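Local coordinates for nitroreductase family protein (Lactobacillus plantarum, PDB 4QLX) that reduces enone fatty acids with the help of FMN, probably converting 10-oxo-11-octadecenoate to 10-oxooctadecanoate with NADH, in a pathway that saturates polyunsaturated fatty acids, at residues F20-V25 with V158-G163; K71-Q74 with N80-Q83; N108-Y111 with N115-K118. All blocks are in the same frame, centred on the assembly; numbering follows the deposited sequence.

Contact 1 (F20-V25 with V158-G163); sequences FNRHSV and VARAHG. With FMN (flavin mononucleotide), chain C.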
ATOM      1  N   PHE A  20      -3.803 -12.088   3.788  1.00 20.73           N
ATOM      2  CA  PHE A  20      -3.438 -13.242   2.951  1.00 21.17           C
ATOM      3  C   PHE A  20      -4.650 -13.970   2.345  1.00 22.32           C
ATOM      4  O   PHE A  20      -4.503 -14.786   1.427  1.00 20.04           O
ATOM      5  CB  PHE A  20      -2.594 -14.228   3.766  1.00 24.28           C
ATOM      6  CG  PHE A  20      -1.373 -13.613   4.388  1.00 21.08           C
ATOM      7  CD1 PHE A  20      -0.734 -12.533   3.786  1.00 20.76           C
ATOM      8  CD2 PHE A  20      -0.863 -14.107   5.574  1.00 22.35           C
ATOM      9  CE1 PHE A  20       0.397 -11.961   4.355  1.00 21.77           C
ATOM     10  CE2 PHE A  20       0.268 -13.534   6.158  1.00 24.26           C
ATOM     11  CZ  PHE A  20       0.896 -12.455   5.541  1.00 23.63           C
ATOM     12  N   ASN A  21      -5.839 -13.678   2.854  1.00 22.41           N
ATOM     13  CA  ASN A  21      -7.076 -14.190   2.252  1.00 25.44           C
ATOM     14  C   ASN A  21      -7.856 -13.082   1.569  1.00 26.72           C
ATOM     15  O   ASN A  21      -9.062 -13.211   1.333  1.00 24.81           O
ATOM     16  CB  ASN A  21      -7.964 -14.871   3.294  1.00 24.93           C
ATOM     17  CG  ASN A  21      -7.441 -16.224   3.703  1.00 27.63           C
ATOM     18  OD1 ASN A  21      -6.950 -16.988   2.870  1.00 33.15           O
ATOM     19  ND2 ASN A  21      -7.540 -16.535   4.994  1.00 24.68           N
ATOM     20  N   ARG A  22      -7.162 -11.987   1.275  1.00 21.93           N
ATOM     21  CA  ARG A  22      -7.735 -10.873   0.530  1.00 22.63           C
ATOM     22  C   ARG A  22      -7.858 -11.245  -0.942  1.00 24.25           C
ATOM     23  O   ARG A  22      -6.904 -11.735  -1.542  1.00 20.80           O
ATOM     24  CB  ARG A  22      -6.870  -9.607   0.671  1.00 21.72           C
ATOM     25  CG  ARG A  22      -7.467  -8.403  -0.057  1.00 21.32           C
ATOM     26  CD  ARG A  22      -6.422  -7.413  -0.518  1.00 17.68           C
ATOM     27  NE  ARG A  22      -5.384  -8.069  -1.310  1.00 19.16           N
ATOM     28  CZ  ARG A  22      -5.512  -8.399  -2.593  1.00 18.15           C
ATOM     29  NH1 ARG A  22      -6.639  -8.128  -3.263  1.00 15.73           N
ATOM     30  NH2 ARG A  22      -4.505  -9.005  -3.208  1.00 16.53           N
ATOM     31  N   HIS A  23      -9.027 -10.999  -1.530  1.00 20.36           N
ATOM     32  CA  HIS A  23      -9.181 -11.147  -2.962  1.00 18.75           C
ATOM     33  C   HIS A  23      -9.917  -9.945  -3.510  1.00 19.90           C
ATOM     34  O   HIS A  23     -10.713  -9.330  -2.806  1.00 18.32           O
ATOM     35  CB  HIS A  23      -9.951 -12.440  -3.306  1.00 26.65           C
ATOM     36  CG  HIS A  23      -9.299 -13.686  -2.794  1.00 23.58           C
ATOM     37  ND1 HIS A  23      -8.310 -14.348  -3.490  1.00 26.26           N
ATOM     38  CD2 HIS A  23      -9.501 -14.398  -1.660  1.00 26.02           C
ATOM     39  CE1 HIS A  23      -7.925 -15.409  -2.803  1.00 27.22           C
ATOM     40  NE2 HIS A  23      -8.632 -15.462  -1.688  1.00 27.09           N
ATOM     41  N   SER A  24      -9.663  -9.627  -4.771  1.00 21.89           N
ATOM     42  CA  SER A  24     -10.473  -8.658  -5.474  1.00 20.54           C
ATOM     43  C   SER A  24     -11.894  -9.159  -5.610  1.00 23.62           C
ATOM     44  O   SER A  24     -12.144 -10.186  -6.257  1.00 22.02           O
ATOM     45  CB  SER A  24      -9.893  -8.358  -6.846  1.00 20.74           C
ATOM     46  OG  SER A  24      -8.844  -7.407  -6.734  1.00 21.73           O
ATOM     47  N   VAL A  25     -12.828  -8.442  -4.994  1.00 22.07           N
ATOM     48  CA  VAL A  25     -14.255  -8.748  -5.154  1.00 18.79           C
ATOM     49  C   VAL A  25     -14.891  -7.677  -6.032  1.00 23.35           C
ATOM     50  O   VAL A  25     -14.690  -6.485  -5.796  1.00 24.24           O
ATOM     51  CB  VAL A  25     -14.959  -8.849  -3.796  1.00 18.46           C
ATOM     52  CG1 VAL A  25     -16.464  -9.020  -3.960  1.00 25.10           C
ATOM     53  CG2 VAL A  25     -14.356 -10.008  -2.983  1.00 22.19           C
ATOM     54  N   VAL A 158      -8.384  -2.290   5.409  1.00 17.56           N
ATOM     55  CA  VAL A 158      -9.356  -1.732   6.337  1.00 15.84           C
ATOM     56  C   VAL A 158     -10.748  -2.243   5.981  1.00 15.83           C
ATOM     57  O   VAL A 158     -11.508  -2.658   6.860  1.00 19.40           O
ATOM     58  CB  VAL A 158      -9.332  -0.190   6.327  1.00 16.29           C
ATOM     59  CG1 VAL A 158     -10.533   0.362   7.066  1.00 17.65           C
ATOM     60  CG2 VAL A 158      -8.043   0.308   6.973  1.00 18.18           C
ATOM     61  N   ALA A 159     -11.057  -2.246   4.693  1.00 14.36           N
ATOM     62  CA  ALA A 159     -12.356  -2.734   4.223  1.00 19.13           C
ATOM     63  C   ALA A 159     -12.649  -4.126   4.787  1.00 16.70           C
ATOM     64  O   ALA A 159     -13.727  -4.363   5.347  1.00 17.93           O
ATOM     65  CB  ALA A 159     -12.396  -2.742   2.692  1.00 14.98           C
ATOM     66  N   ARG A 160     -11.671  -5.026   4.669  1.00 15.59           N
ATOM     67  CA  ARG A 160     -11.804  -6.397   5.160  1.00 17.26           C
ATOM     68  C   ARG A 160     -11.831  -6.461   6.684  1.00 19.63           C
ATOM     69  O   ARG A 160     -12.596  -7.229   7.261  1.00 20.00           O
ATOM     70  CB  ARG A 160     -10.675  -7.283   4.601  1.00 18.08           C
ATOM     71  CG  ARG A 160     -10.981  -7.799   3.196  1.00 20.44           C
ATOM     72  CD  ARG A 160      -9.908  -8.741   2.627  1.00 18.93           C
ATOM     73  NE  ARG A 160      -9.564  -9.864   3.502  1.00 20.85           N
ATOM     74  CZ  ARG A 160     -10.346 -10.915   3.747  1.00 26.89           C
ATOM     75  NH1 ARG A 160     -11.566 -11.007   3.210  1.00 19.32           N
ATOM     76  NH2 ARG A 160      -9.910 -11.875   4.555  1.00 26.71           N
ATOM     77  N   ALA A 161     -11.019  -5.637   7.340  1.00 15.38           N
ATOM     78  CA  ALA A 161     -11.040  -5.557   8.792  1.00 16.70           C
ATOM     79  C   ALA A 161     -12.404  -5.124   9.325  1.00 20.16           C
ATOM     80  O   ALA A 161     -12.742  -5.415  10.476  1.00 15.90           O
ATOM     81  CB  ALA A 161      -9.955  -4.598   9.288  1.00 16.28           C
ATOM     82  N   HIS A 162     -13.179  -4.426   8.492  1.00 18.53           N
ATOM     83  CA  HIS A 162     -14.549  -4.050   8.854  1.00 21.57           C
ATOM     84  C   HIS A 162     -15.587  -5.109   8.442  1.00 24.02           C
ATOM     85  O   HIS A 162     -16.796  -4.914   8.617  1.00 22.78           O
ATOM     86  CB  HIS A 162     -14.903  -2.698   8.241  1.00 19.50           C
ATOM     87  CG  HIS A 162     -14.312  -1.540   8.981  1.00 23.32           C
ATOM     88  ND1 HIS A 162     -15.082  -0.609   9.645  1.00 24.03           N
ATOM     89  CD2 HIS A 162     -13.021  -1.175   9.184  1.00 21.42           C
ATOM     90  CE1 HIS A 162     -14.292   0.282  10.219  1.00 27.61           C
ATOM     91  NE2 HIS A 162     -13.038  -0.036   9.951  1.00 22.90           N
ATOM     92  N   GLY A 163     -15.123  -6.231   7.895  1.00 19.33           N
ATOM     93  CA  GLY A 163     -16.043  -7.283   7.503  1.00 20.52           C
ATOM     94  C   GLY A 163     -16.549  -7.170   6.075  1.00 23.45           C
ATOM     95  O   GLY A 163     -17.424  -7.927   5.666  1.00 26.46           O
TER
HETATM   96  N1  FMN C 301      -9.527  -5.096 -11.455  1.00 20.93           N
HETATM   97  C2  FMN C 301     -10.527  -4.844 -12.371  1.00 22.16           C
HETATM   98  O2  FMN C 301     -11.449  -5.637 -12.516  1.00 24.40           O
HETATM   99  N3  FMN C 301     -10.516  -3.711 -13.139  1.00 23.84           N
HETATM  100  C4  FMN C 301      -9.491  -2.807 -12.988  1.00 22.66           C
HETATM  101  O4  FMN C 301      -9.464  -1.795 -13.675  1.00 19.85           O
HETATM  102  C4A FMN C 301      -8.474  -3.055 -12.080  1.00 22.25           C
HETATM  103  N5  FMN C 301      -7.457  -2.145 -11.947  1.00 26.56           N
HETATM  104  C5A FMN C 301      -6.450  -2.351 -11.035  1.00 23.14           C
HETATM  105  C6  FMN C 301      -5.463  -1.387 -10.945  1.00 25.95           C
HETATM  106  C7  FMN C 301      -4.432  -1.548 -10.037  1.00 27.20           C
HETATM  107  C7M FMN C 301      -3.361  -0.511  -9.919  1.00 22.85           C
HETATM  108  C8  FMN C 301      -4.399  -2.674  -9.234  1.00 26.73           C
HETATM  109  C8M FMN C 301      -3.270  -2.793  -8.265  1.00 23.43           C
HETATM  110  C9  FMN C 301      -5.400  -3.648  -9.324  1.00 22.83           C
HETATM  111  C9A FMN C 301      -6.443  -3.489 -10.239  1.00 21.88           C
HETATM  112  N10 FMN C 301      -7.473  -4.428 -10.391  1.00 22.42           N
HETATM  113  C10 FMN C 301      -8.485  -4.198 -11.306  1.00 22.39           C
HETATM  114  C1' FMN C 301      -7.534  -5.693  -9.572  1.00 17.32           C
HETATM  115  C2' FMN C 301      -6.455  -6.681 -10.071  1.00 23.00           C
HETATM  116  O2' FMN C 301      -6.842  -7.277 -11.291  1.00 20.43           O
HETATM  117  C3' FMN C 301      -6.145  -7.769  -9.046  1.00 22.04           C
HETATM  118  O3' FMN C 301      -5.523  -7.156  -7.930  1.00 20.19           O
HETATM  119  C4' FMN C 301      -5.196  -8.866  -9.552  1.00 23.19           C
HETATM  120  O4' FMN C 301      -5.743  -9.610 -10.620  1.00 23.78           O
HETATM  121  C5' FMN C 301      -4.836  -9.819  -8.414  1.00 21.15           C
HETATM  122  O5' FMN C 301      -5.991 -10.414  -7.865  1.00 19.51           O
HETATM  123  P   FMN C 301      -6.343 -10.209  -6.303  1.00 20.59           P
HETATM  124  O1P FMN C 301      -7.650 -10.930  -6.056  1.00 19.07           O
HETATM  125  O2P FMN C 301      -6.483  -8.727  -5.997  1.00 21.75           O
HETATM  126  O3P FMN C 301      -5.260 -10.797  -5.427  1.00 19.25           O
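Arg160 lies against Asn21 and Arg22 at the start of the loop that grips the FMN phosphate. Packing is tight here: Arg160 CD meets Arg22 CG at 3.6 Å, Arg160 NE lies 3.6 Å from Arg22 CA, and Asn21 O stands over the centre of one guanidinium face, 3.6 Å from Arg160 CZ. The guanidinium planes of the two arginines stand 86° apart. With its CG anti to the backbone N (chi1 -178°), Arg22 carries its charge off to the phosphate, where NH1 bonds FMN O2P at 2.8 Å and NH2 bonds FMN O3P at 3.0 Å; Arg22 NH2 also bonds Thr48 O of the second subunit. Ser24 N adds an almost straight bond to FMN O1P. The looser, solvent side belongs to Asn21: its CB comes only within 3.8 Å of Arg160 NH2, and its amide turns to Asp17. Arginine suits position 160 because its methylenes lie on Arg22 while its nitrogens reach Asp17 O, Val18 O and Asp165. A leucine here would probably leave Asp165 without this salt bridge and both carbonyls without their bond from the guanidinium. Arg160 thus ties the end of helix 137-161 to helix 15-20 and strand 165-169.

Contact 2 (K71-Q74 with N80-Q83); sequences KFKQ and NYPQ. With FMN (flavin mononucleotide), chain C.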
ATOM      1  N   LYS A  71     -22.752   9.670 -12.835  1.00 28.53           N
ATOM      2  CA  LYS A  71     -21.804  10.715 -13.182  1.00 29.03           C
ATOM      3  C   LYS A  71     -20.369  10.179 -13.180  1.00 30.64           C
ATOM      4  O   LYS A  71     -19.572  10.493 -14.061  1.00 31.52           O
ATOM      5  CB  LYS A  71     -21.936  11.886 -12.207  1.00 29.03           C
ATOM      6  CG  LYS A  71     -20.839  12.917 -12.317  1.00 36.49           C
ATOM      7  CD  LYS A  71     -20.866  13.632 -13.661  1.00 39.79           C
ATOM      8  CE  LYS A  71     -20.262  15.022 -13.532  1.00 40.08           C
ATOM      9  NZ  LYS A  71     -20.046  15.673 -14.850  1.00 45.85           N
ATOM     10  N   PHE A  72     -20.050   9.382 -12.168  1.00 29.76           N
ATOM     11  CA  PHE A  72     -18.735   8.768 -12.031  1.00 25.48           C
ATOM     12  C   PHE A  72     -18.435   7.866 -13.229  1.00 28.90           C
ATOM     13  O   PHE A  72     -17.374   7.968 -13.846  1.00 27.57           O
ATOM     14  CB  PHE A  72     -18.692   7.987 -10.717  1.00 26.91           C
ATOM     15  CG  PHE A  72     -17.412   7.255 -10.461  1.00 25.10           C
ATOM     16  CD1 PHE A  72     -16.209   7.936 -10.338  1.00 29.53           C
ATOM     17  CD2 PHE A  72     -17.418   5.886 -10.263  1.00 22.27           C
ATOM     18  CE1 PHE A  72     -15.026   7.252 -10.067  1.00 25.08           C
ATOM     19  CE2 PHE A  72     -16.231   5.200  -9.996  1.00 22.15           C
ATOM     20  CZ  PHE A  72     -15.043   5.889  -9.893  1.00 25.32           C
ATOM     21  N   LYS A  73     -19.386   7.005 -13.575  1.00 26.21           N
ATOM     22  CA  LYS A  73     -19.190   6.051 -14.669  1.00 29.20           C
ATOM     23  C   LYS A  73     -18.819   6.693 -16.003  1.00 28.41           C
ATOM     24  O   LYS A  73     -18.267   6.027 -16.874  1.00 25.36           O
ATOM     25  CB  LYS A  73     -20.436   5.195 -14.852  1.00 30.09           C
ATOM     26  CG  LYS A  73     -20.595   4.181 -13.757  1.00 29.59           C
ATOM     27  CD  LYS A  73     -21.464   3.027 -14.177  1.00 33.33           C
ATOM     28  CE  LYS A  73     -22.897   3.438 -14.387  1.00 35.37           C
ATOM     29  NZ  LYS A  73     -23.751   2.225 -14.460  1.00 27.87           N
ATOM     30  N   GLN A  74     -19.092   7.985 -16.158  1.00 29.97           N
ATOM     31  CA  GLN A  74     -18.712   8.693 -17.379  1.00 31.16           C
ATOM     32  C   GLN A  74     -17.212   8.625 -17.653  1.00 31.54           C
ATOM     33  O   GLN A  74     -16.779   8.765 -18.792  1.00 32.45           O
ATOM     34  CB  GLN A  74     -19.131  10.154 -17.300  1.00 31.23           C
ATOM     35  CG  GLN A  74     -20.621  10.398 -17.173  1.00 34.45           C
ATOM     36  CD  GLN A  74     -20.922  11.885 -17.139  1.00 44.45           C
ATOM     37  OE1 GLN A  74     -20.021  12.710 -16.915  1.00 39.64           O
ATOM     38  NE2 GLN A  74     -22.180  12.240 -17.376  1.00 47.56           N
ATOM     39  N   ASN A  80     -15.470  -2.050 -15.880  1.00 25.75           N
ATOM     40  CA  ASN A  80     -15.575  -1.906 -14.435  1.00 23.99           C
ATOM     41  C   ASN A  80     -16.938  -1.457 -13.930  1.00 23.96           C
ATOM     42  O   ASN A  80     -17.099  -1.153 -12.753  1.00 26.09           O
ATOM     43  CB  ASN A  80     -14.493  -0.940 -13.950  1.00 20.37           C
ATOM     44  CG  ASN A  80     -13.121  -1.528 -14.095  1.00 19.16           C
ATOM     45  OD1 ASN A  80     -12.909  -2.693 -13.763  1.00 21.62           O
ATOM     46  ND2 ASN A  80     -12.184  -0.745 -14.606  1.00 20.44           N
ATOM     47  N   TYR A  81     -17.936  -1.445 -14.802  1.00 25.08           N
ATOM     48  CA  TYR A  81     -19.279  -1.085 -14.351  1.00 24.31           C
ATOM     49  C   TYR A  81     -19.873  -2.036 -13.283  1.00 25.01           C
ATOM     50  O   TYR A  81     -20.591  -1.563 -12.395  1.00 25.24           O
ATOM     51  CB  TYR A  81     -20.221  -0.973 -15.546  1.00 26.30           C
ATOM     52  CG  TYR A  81     -19.995   0.270 -16.378  1.00 27.63           C
ATOM     53  CD1 TYR A  81     -19.067   1.226 -15.994  1.00 28.84           C
ATOM     54  CD2 TYR A  81     -20.722   0.498 -17.542  1.00 31.66           C
ATOM     55  CE1 TYR A  81     -18.857   2.368 -16.750  1.00 27.45           C
ATOM     56  CE2 TYR A  81     -20.516   1.642 -18.307  1.00 34.52           C
ATOM     57  CZ  TYR A  81     -19.584   2.574 -17.900  1.00 32.95           C
ATOM     58  OH  TYR A  81     -19.368   3.718 -18.641  1.00 36.22           O
ATOM     59  N   PRO A  82     -19.579  -3.363 -13.337  1.00 23.83           N
ATOM     60  CA  PRO A  82     -20.114  -4.231 -12.269  1.00 23.40           C
ATOM     61  C   PRO A  82     -19.743  -3.803 -10.841  1.00 27.42           C
ATOM     62  O   PRO A  82     -20.596  -3.769  -9.948  1.00 24.05           O
ATOM     63  CB  PRO A  82     -19.485  -5.589 -12.584  1.00 26.83           C
ATOM     64  CG  PRO A  82     -19.350  -5.585 -14.063  1.00 25.64           C
ATOM     65  CD  PRO A  82     -19.014  -4.164 -14.442  1.00 24.17           C
ATOM     66  N   GLN A  83     -18.466  -3.505 -10.633  1.00 23.54           N
ATOM     67  CA  GLN A  83     -18.000  -2.984  -9.356  1.00 25.09           C
ATOM     68  C   GLN A  83     -18.706  -1.684  -8.985  1.00 21.08           C
ATOM     69  O   GLN A  83     -19.222  -1.556  -7.887  1.00 23.07           O
ATOM     70  CB  GLN A  83     -16.496  -2.750  -9.398  1.00 20.87           C
ATOM     71  CG  GLN A  83     -15.687  -3.980  -9.704  1.00 26.77           C
ATOM     72  CD  GLN A  83     -15.217  -4.037 -11.140  1.00 27.28           C
ATOM     73  OE1 GLN A  83     -16.022  -4.092 -12.075  1.00 24.60           O
ATOM     74  NE2 GLN A  83     -13.900  -4.029 -11.326  1.00 25.61           N
TER
HETATM   75  N1  FMN C 301      -9.527  -5.096 -11.455  1.00 20.93           N
HETATM   76  C2  FMN C 301     -10.527  -4.844 -12.371  1.00 22.16           C
HETATM   77  O2  FMN C 301     -11.449  -5.637 -12.516  1.00 24.40           O
HETATM   78  N3  FMN C 301     -10.516  -3.711 -13.139  1.00 23.84           N
HETATM   79  C4  FMN C 301      -9.491  -2.807 -12.988  1.00 22.66           C
HETATM   80  O4  FMN C 301      -9.464  -1.795 -13.675  1.00 19.85           O
HETATM   81  C4A FMN C 301      -8.474  -3.055 -12.080  1.00 22.25           C
HETATM   82  N5  FMN C 301      -7.457  -2.145 -11.947  1.00 26.56           N
HETATM   83  C5A FMN C 301      -6.450  -2.351 -11.035  1.00 23.14           C
HETATM   84  C6  FMN C 301      -5.463  -1.387 -10.945  1.00 25.95           C
HETATM   85  C7  FMN C 301      -4.432  -1.548 -10.037  1.00 27.20           C
HETATM   86  C7M FMN C 301      -3.361  -0.511  -9.919  1.00 22.85           C
HETATM   87  C8  FMN C 301      -4.399  -2.674  -9.234  1.00 26.73           C
HETATM   88  C8M FMN C 301      -3.270  -2.793  -8.265  1.00 23.43           C
HETATM   89  C9  FMN C 301      -5.400  -3.648  -9.324  1.00 22.83           C
HETATM   90  C9A FMN C 301      -6.443  -3.489 -10.239  1.00 21.88           C
HETATM   91  N10 FMN C 301      -7.473  -4.428 -10.391  1.00 22.42           N
HETATM   92  C10 FMN C 301      -8.485  -4.198 -11.306  1.00 22.39           C
HETATM   93  C1' FMN C 301      -7.534  -5.693  -9.572  1.00 17.32           C
HETATM   94  C2' FMN C 301      -6.455  -6.681 -10.071  1.00 23.00           C
HETATM   95  O2' FMN C 301      -6.842  -7.277 -11.291  1.00 20.43           O
HETATM   96  C3' FMN C 301      -6.145  -7.769  -9.046  1.00 22.04           C
HETATM   97  O3' FMN C 301      -5.523  -7.156  -7.930  1.00 20.19           O
HETATM   98  C4' FMN C 301      -5.196  -8.866  -9.552  1.00 23.19           C
HETATM   99  O4' FMN C 301      -5.743  -9.610 -10.620  1.00 23.78           O
HETATM  100  C5' FMN C 301      -4.836  -9.819  -8.414  1.00 21.15           C
HETATM  101  O5' FMN C 301      -5.991 -10.414  -7.865  1.00 19.51           O
HETATM  102  P   FMN C 301      -6.343 -10.209  -6.303  1.00 20.59           P
HETATM  103  O1P FMN C 301      -7.650 -10.930  -6.056  1.00 19.07           O
HETATM  104  O2P FMN C 301      -6.483  -8.727  -5.997  1.00 21.75           O
HETATM  105  O3P FMN C 301      -5.260 -10.797  -5.427  1.00 19.25           O
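The helix-loop-helix connection between helix 66-72 and helix 81-86, which presents part of the FMN site of this nitroreductase-family enzyme, is closed at the protein surface by Lys73 and Tyr81. The tyrosine is held by one residue in two ways. Its hydroxyl donates a hydrogen bond to the backbone carbonyl, Tyr81 OH to Lys73 O at 3.1 Å, arriving well above the carbonyl plane (46° out of it). The side chain of the same lysine lies over one ring face: Lys73 CD is 3.5 Å from Tyr81 CD1, nearer the rim than the centre, and makes a CH-pi contact. A bend at chi3 (-68°) brings Lys73 NZ over the face as well, 4.8 Å from the Tyr81 ring centroid and 19° off its normal, a cation-pi arrangement. The ammonium also forms a salt bridge with Asp85, one turn further along the tyrosine's helix. Lysine suits this place because its methylenes cover the ring while its charge reaches the acid beyond. The neighbouring Phe72 is buried against Val84 and Phe169.

On the flavin side of the turn, Asn80 sits at the N-cap position but spends its amide on the cofactor. An asparagine, with an acceptor beside a donor, matches the pyrimidine edge of the isoalloxazine: FMN N3 donates to Asn80 OD1 at 2.7 Å, and Asn80 ND2 donates to FMN O4 at 3.1 Å. Asn80 ND2 also bonds the carbonyl O of Gly171, which helps fix the amide's rotation. Gln83, which bonds Asn167 too, completes the arrangement: its NE2 donates to Asn80 OD1 at 3.0 Å, giving that oxygen a second donor, and stands 3.2 Å from FMN O2.

Contact 3 (N108-Y111 with N115-K118); sequences NKVY and NITK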
ATOM      1  N   ASN A 108       7.510  22.935  10.739  1.00 30.83           N
ATOM      2  CA  ASN A 108       7.714  23.906  11.816  1.00 33.28           C
ATOM      3  C   ASN A 108       6.819  23.601  13.021  1.00 34.53           C
ATOM      4  O   ASN A 108       7.199  23.861  14.163  1.00 33.77           O
ATOM      5  CB  ASN A 108       7.459  25.336  11.334  1.00 32.58           C
ATOM      6  CG  ASN A 108       8.630  25.909  10.554  1.00 36.06           C
ATOM      7  OD1 ASN A 108       9.772  25.487  10.726  1.00 40.69           O
ATOM      8  ND2 ASN A 108       8.350  26.879   9.688  1.00 36.03           N
ATOM      9  N   LYS A 109       5.636  23.047  12.762  1.00 32.46           N
ATOM     10  CA  LYS A 109       4.685  22.760  13.832  1.00 34.61           C
ATOM     11  C   LYS A 109       5.246  21.641  14.706  1.00 33.48           C
ATOM     12  O   LYS A 109       5.106  21.673  15.930  1.00 33.24           O
ATOM     13  CB  LYS A 109       3.307  22.374  13.271  1.00 35.76           C
ATOM     14  CG  LYS A 109       3.033  20.871  13.248  1.00 37.88           C
ATOM     15  CD  LYS A 109       1.810  20.491  12.427  1.00 40.97           C
ATOM     16  CE  LYS A 109       1.947  19.040  11.941  1.00 36.85           C
ATOM     17  NZ  LYS A 109       3.251  18.728  11.315  1.00 31.96           N
ATOM     18  N   VAL A 110       5.895  20.662  14.075  1.00 28.75           N
ATOM     19  CA  VAL A 110       6.509  19.567  14.810  1.00 27.50           C
ATOM     20  C   VAL A 110       7.587  20.131  15.726  1.00 28.10           C
ATOM     21  O   VAL A 110       7.686  19.732  16.884  1.00 25.17           O
ATOM     22  CB  VAL A 110       7.105  18.490  13.865  1.00 29.73           C
ATOM     23  CG1 VAL A 110       7.746  17.348  14.667  1.00 25.43           C
ATOM     24  CG2 VAL A 110       6.008  17.940  12.955  1.00 23.64           C
ATOM     25  N   TYR A 111       8.368  21.079  15.214  1.00 24.27           N
ATOM     26  CA  TYR A 111       9.404  21.716  16.032  1.00 30.16           C
ATOM     27  C   TYR A 111       8.774  22.531  17.171  1.00 32.81           C
ATOM     28  O   TYR A 111       9.168  22.386  18.334  1.00 32.33           O
ATOM     29  CB  TYR A 111      10.319  22.606  15.179  1.00 26.57           C
ATOM     30  CG  TYR A 111      11.179  23.536  16.009  1.00 30.23           C
ATOM     31  CD1 TYR A 111      12.246  23.046  16.760  1.00 32.30           C
ATOM     32  CD2 TYR A 111      10.913  24.901  16.062  1.00 30.76           C
ATOM     33  CE1 TYR A 111      13.026  23.897  17.541  1.00 29.77           C
ATOM     34  CE2 TYR A 111      11.690  25.758  16.842  1.00 36.87           C
ATOM     35  CZ  TYR A 111      12.744  25.248  17.572  1.00 32.60           C
ATOM     36  OH  TYR A 111      13.515  26.090  18.336  1.00 31.28           O
ATOM     37  N   ASN A 115       8.838  18.342  19.394  1.00 27.53           N
ATOM     38  CA  ASN A 115       9.023  16.938  19.057  1.00 29.52           C
ATOM     39  C   ASN A 115      10.281  16.666  18.238  1.00 31.51           C
ATOM     40  O   ASN A 115      10.742  15.524  18.166  1.00 30.82           O
ATOM     41  CB  ASN A 115       7.784  16.421  18.334  1.00 28.50           C
ATOM     42  CG  ASN A 115       6.587  16.341  19.255  1.00 29.02           C
ATOM     43  OD1 ASN A 115       6.711  15.924  20.408  1.00 32.53           O
ATOM     44  ND2 ASN A 115       5.429  16.769  18.768  1.00 31.32           N
ATOM     45  N   ILE A 116      10.838  17.713  17.631  1.00 25.30           N
ATOM     46  CA  ILE A 116      12.154  17.621  17.002  1.00 27.89           C
ATOM     47  C   ILE A 116      12.981  18.834  17.401  1.00 29.88           C
ATOM     48  O   ILE A 116      12.440  19.881  17.770  1.00 26.11           O
ATOM     49  CB  ILE A 116      12.081  17.542  15.447  1.00 28.62           C
ATOM     50  CG1 ILE A 116      11.397  18.780  14.869  1.00 24.24           C
ATOM     51  CG2 ILE A 116      11.371  16.268  14.987  1.00 26.20           C
ATOM     52  CD1 ILE A 116      11.427  18.843  13.359  1.00 26.36           C
ATOM     53  N   THR A 117      14.298  18.690  17.331  1.00 28.75           N
ATOM     54  CA  THR A 117      15.189  19.804  17.593  1.00 26.90           C
ATOM     55  C   THR A 117      15.250  20.776  16.427  1.00 27.79           C
ATOM     56  O   THR A 117      14.909  20.433  15.292  1.00 22.66           O
ATOM     57  CB  THR A 117      16.609  19.319  17.879  1.00 32.12           C
ATOM     58  OG1 THR A 117      17.186  18.828  16.663  1.00 30.53           O
ATOM     59  CG2 THR A 117      16.587  18.209  18.924  1.00 32.03           C
ATOM     60  N   LYS A 118      15.714  21.990  16.716  1.00 27.96           N
ATOM     61  CA  LYS A 118      15.918  23.010  15.695  1.00 28.94           C
ATOM     62  C   LYS A 118      16.853  22.491  14.622  1.00 27.83           C
ATOM     63  O   LYS A 118      16.640  22.703  13.429  1.00 30.25           O
ATOM     64  CB  LYS A 118      16.497  24.287  16.313  1.00 32.79           C
ATOM     65  CG  LYS A 118      16.711  25.410  15.319  1.00 30.69           C
ATOM     66  CD  LYS A 118      15.378  25.832  14.713  1.00 36.62           C
ATOM     67  CE  LYS A 118      15.541  27.042  13.809  1.00 42.79           C
ATOM     68  NZ  LYS A 118      14.211  27.568  13.396  1.00 47.70           N
TER
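Asn115 meets Val110 backbone to backbone: Asn115 N donates to Val110 O at 3.1 Å, with an N-H...O angle of 158°, and the bond fastens the chain just after the helix to the helix's last turn. Its CB also rests on Val110 CG1, 3.8 Å away, while the polar amide suits the solvent-exposed position. Ile116 comes next and is the buried member. Its CG1 lies between the backbone N and the carbonyl carbon (chi1 60°), a crowded position that places it 4.0 Å from Tyr111 CB, and its CG2 packs on Val110 CG1 at 3.8 Å. This branched residue thus packs against Val110 with one branch and against the backbone and CB of Tyr111 with the other, and it also touches the bound 10-oxooctadecanoic acid, whose pocket it lines. Ile116 O meets the edge of the tyrosine ring, 3.3 Å from Tyr111 CD1. Thr117 takes the N-cap position, its OG1 capping Arg120 N, a common task for a short hydroxylated side chain. Lys118 then passes across the ring: CB is 3.7 Å from Tyr111 CE1, and CD lies over one face, 3.9 Å from Tyr111 CZ, in a CH-pi contact. Its ammonium is too distant for more than a weak attraction. The contact closes the surface turn between helix 103-112 and helix 118-133, whose Leu121 packs on both Tyr111 and Ile116.

Overall arrangement
Contact 1 joins the ends of a long span of chain, and contacts 2 and 3 follow one another inside it. Contacts 1 and 2 have centres 21 Å apart and do not touch, yet they hold one FMN, the first at its phosphate and the second at its flavin ring. Strand 165-169, outermost in the antiparallel sheet within this chain, lies close to both. Contact 3 stands apart, its centre 38 Å from contact 1 and 45 Å from contact 2, on the opposite side of the chain's centre from the latter. It closes the turn between helices 103-112 and 118-133, bordering a second FMN and product site, probably the equivalent one of the dimer. One chain therefore serves two ligand sites.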